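Side-chain contact in putative peptidase (PDB 5DYN), which is a cysteine protease of the clostripain (C11) family that activates the Bacteroides fragilis toxin, probably by proteolytic cleavage: residues N121-T126 / Y233-W238. Numbering follows the deposited sequence. Where two conformers were deposited one is given.
Sequences NLAVAT and YKVSGW. With NA (sodium ion), chain G.
Ala-123 presents its CB to one methyl branch of Val-235, CG2, at 3.7 Å, and the same CB lies 3.8 Å from the carbonyl O of Val-235. A chi1 of -65° sets CG2 of the valine between its own backbone N and carbonyl carbon. Ala-123 O and Val-235 O come within 3.1 Å, but neither carries a proton, and no hydrogen bond spans the segments. Three residues on, nearly one turn, Thr-126 lays CG2 against the carbonyl O of Ser-236 (3.5 Å). Its OG1 donates to Leu-122 O at 2.7 Å, from above the carbonyl plane, and accepts from Trp-177 NE1; Leu-122 O also takes the backbone N of Thr-126. In this clostripain-family part of the longer protein, helix 119-127, which follows the central strand 110-115 of the five-stranded sheet, lies against the last turn of the weakly bonded C-terminal helix 231-236. Tyr-42 touches both Ala-123 and Val-235, while Trp-232 packs on Ala-123 and Thr-126. Gly-237 then turns with positive phi (107°). An ion modelled as sodium sits at the indole edge of Trp-238, in plane, 3.0 Å from NE1; an N-H facing a cation leaves its identity doubtful. Thr-213, Tyr-227 and Trp-232 also surround it.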
ATOM      1  N   ASN B 121      -5.733  18.364   3.795  1.00 36.75           N
ATOM      2  CA  ASN B 121      -5.949  19.434   2.825  0.55 37.17           C
ATOM      3  C   ASN B 121      -6.707  18.922   1.605  1.00 37.06           C
ATOM      4  O   ASN B 121      -7.542  19.624   1.035  1.00 36.94           O
ATOM      5  CB  ASN B 121      -4.617  20.052   2.384  0.55 38.65           C
ATOM      6  CG  ASN B 121      -3.908  20.790   3.506  0.55 39.39           C
ATOM      7  OD1 ASN B 121      -4.509  21.115   4.530  0.55 42.73           O
ATOM      8  ND2 ASN B 121      -2.623  21.068   3.310  0.55 29.00           N
ATOM      9  N   LEU B 122      -6.402  17.689   1.209  1.00 38.12           N
ATOM     10  CA  LEU B 122      -7.045  17.070   0.057  1.00 37.09           C
ATOM     11  C   LEU B 122      -8.526  16.808   0.327  1.00 39.67           C
ATOM     12  O   LEU B 122      -9.372  17.030  -0.539  1.00 37.36           O
ATOM     13  CB  LEU B 122      -6.338  15.766  -0.316  1.00 38.12           C
ATOM     14  CG  LEU B 122      -6.804  15.101  -1.611  1.00 41.36           C
ATOM     15  CD1 LEU B 122      -6.664  16.059  -2.786  1.00 29.44           C
ATOM     16  CD2 LEU B 122      -6.023  13.817  -1.858  1.00 29.44           C
ATOM     17  N   ALA B 123      -8.829  16.341   1.535  1.00 34.56           N
ATOM     18  CA  ALA B 123     -10.209  16.106   1.944  1.00 34.69           C
ATOM     19  C   ALA B 123     -11.017  17.401   1.920  1.00 36.70           C
ATOM     20  O   ALA B 123     -12.183  17.408   1.526  1.00 38.68           O
ATOM     21  CB  ALA B 123     -10.254  15.478   3.330  1.00 27.06           C
ATOM     22  N   VAL B 124     -10.392  18.494   2.348  1.00 35.62           N
ATOM     23  CA  VAL B 124     -11.028  19.804   2.295  1.00 36.22           C
ATOM     24  C   VAL B 124     -11.298  20.188   0.846  1.00 35.01           C
ATOM     25  O   VAL B 124     -12.413  20.567   0.491  1.00 35.88           O
ATOM     26  CB  VAL B 124     -10.160  20.893   2.966  1.00 40.67           C
ATOM     27  CG1 VAL B 124     -10.800  22.263   2.802  1.00 35.75           C
ATOM     28  CG2 VAL B 124      -9.951  20.577   4.436  1.00 27.50           C
ATOM     29  N   ALA B 125     -10.266  20.074   0.016  1.00 36.15           N
ATOM     30  CA  ALA B 125     -10.368  20.389  -1.403  1.00 34.62           C
ATOM     31  C   ALA B 125     -11.467  19.581  -2.079  1.00 38.88           C
ATOM     32  O   ALA B 125     -12.241  20.112  -2.877  1.00 38.91           O
ATOM     33  CB  ALA B 125      -9.041  20.142  -2.093  1.00 30.48           C
ATOM     34  N   THR B 126     -11.530  18.295  -1.754  1.00 37.69           N
ATOM     35  CA  THR B 126     -12.498  17.397  -2.371  1.00 38.09           C
ATOM     36  C   THR B 126     -13.923  17.727  -1.930  1.00 39.76           C
ATOM     37  O   THR B 126     -14.864  17.620  -2.718  1.00 35.30           O
ATOM     38  CB  THR B 126     -12.178  15.930  -2.042  1.00 35.63           C
ATOM     39  OG1 THR B 126     -10.797  15.669  -2.326  1.00 36.94           O
ATOM     40  CG2 THR B 126     -13.035  15.003  -2.867  1.00 31.15           C
ATOM     41  N   TYR B 233     -14.763   9.033   3.506  1.00 29.22           N
ATOM     42  CA  TYR B 233     -16.144   9.328   3.136  1.00 33.68           C
ATOM     43  C   TYR B 233     -16.712  10.489   3.950  1.00 36.70           C
ATOM     44  O   TYR B 233     -17.350  11.387   3.404  1.00 33.59           O
ATOM     45  CB  TYR B 233     -17.018   8.083   3.322  1.00 32.19           C
ATOM     46  CG  TYR B 233     -18.507   8.361   3.342  1.00 31.51           C
ATOM     47  CD1 TYR B 233     -19.246   8.390   2.166  1.00 33.62           C
ATOM     48  CD2 TYR B 233     -19.176   8.590   4.541  1.00 34.40           C
ATOM     49  CE1 TYR B 233     -20.606   8.643   2.182  1.00 34.33           C
ATOM     50  CE2 TYR B 233     -20.531   8.847   4.568  1.00 26.77           C
ATOM     51  CZ  TYR B 233     -21.241   8.871   3.387  1.00 36.35           C
ATOM     52  OH  TYR B 233     -22.591   9.124   3.416  1.00 35.68           O
ATOM     53  N   LYS B 234     -16.469  10.458   5.256  1.00 36.43           N
ATOM     54  CA  LYS B 234     -17.033  11.444   6.175  1.00 37.71           C
ATOM     55  C   LYS B 234     -16.506  12.860   5.924  1.00 40.30           C
ATOM     56  O   LYS B 234     -17.191  13.841   6.217  1.00 35.14           O
ATOM     57  CB  LYS B 234     -16.748  11.024   7.621  1.00 31.85           C
ATOM     58  CG  LYS B 234     -17.366   9.679   7.994  1.00 36.25           C
ATOM     59  CD  LYS B 234     -16.795   9.122   9.289  1.00 43.95           C
ATOM     60  CE  LYS B 234     -17.322   7.716   9.562  1.00 47.34           C
ATOM     61  NZ  LYS B 234     -16.570   7.034  10.655  1.00 47.35           N
ATOM     62  N   VAL B 235     -15.303  12.964   5.369  1.00 38.62           N
ATOM     63  CA  VAL B 235     -14.663  14.266   5.191  1.00 36.17           C
ATOM     64  C   VAL B 235     -14.471  14.662   3.727  1.00 33.38           C
ATOM     65  O   VAL B 235     -14.058  15.782   3.440  1.00 36.37           O
ATOM     66  CB  VAL B 235     -13.281  14.310   5.889  1.00 38.07           C
ATOM     67  CG1 VAL B 235     -13.440  14.174   7.395  1.00 26.58           C
ATOM     68  CG2 VAL B 235     -12.369  13.220   5.340  1.00 32.69           C
ATOM     69  N   SER B 236     -14.770  13.751   2.806  1.00 34.09           N
ATOM     70  CA  SER B 236     -14.518  14.002   1.390  1.00 33.85           C
ATOM     71  C   SER B 236     -15.622  14.811   0.724  1.00 38.26           C
ATOM     72  O   SER B 236     -15.404  15.413  -0.327  1.00 37.80           O
ATOM     73  CB  SER B 236     -14.345  12.687   0.635  1.00 35.43           C
ATOM     74  OG  SER B 236     -15.490  11.867   0.791  1.00 37.35           O
ATOM     75  N   GLY B 237     -16.808  14.807   1.323  1.00 36.47           N
ATOM     76  CA  GLY B 237     -17.948  15.503   0.757  1.00 28.94           C
ATOM     77  C   GLY B 237     -18.972  14.554   0.159  1.00 33.24           C
ATOM     78  O   GLY B 237     -20.045  14.980  -0.272  1.00 31.17           O
ATOM     79  N   TRP B 238     -18.635  13.268   0.130  1.00 32.96           N
ATOM     80  CA  TRP B 238     -19.522  12.244  -0.419  1.00 33.89           C
ATOM     81  C   TRP B 238     -20.868  12.204   0.294  1.00 34.31           C
ATOM     82  O   TRP B 238     -21.896  11.933  -0.330  1.00 36.43           O
ATOM     83  CB  TRP B 238     -18.864  10.862  -0.348  1.00 34.64           C
ATOM     84  CG  TRP B 238     -18.047  10.516  -1.557  1.00 35.53           C
ATOM     85  CD1 TRP B 238     -16.698  10.317  -1.607  1.00 35.18           C
ATOM     86  CD2 TRP B 238     -18.529  10.332  -2.894  1.00 33.58           C
ATOM     87  NE1 TRP B 238     -16.311  10.017  -2.888  1.00 35.33           N
ATOM     88  CE2 TRP B 238     -17.415  10.021  -3.700  1.00 36.75           C
ATOM     89  CE3 TRP B 238     -19.794  10.398  -3.487  1.00 34.46           C
ATOM     90  CZ2 TRP B 238     -17.528   9.779  -5.069  1.00 35.53           C
ATOM     91  CZ3 TRP B 238     -19.904  10.157  -4.846  1.00 32.23           C
ATOM     92  CH2 TRP B 238     -18.777   9.854  -5.622  1.00 32.34           C
TER
HETATM   93 NA    NA G 402     -13.435   9.288  -2.684  1.00 40.09          NA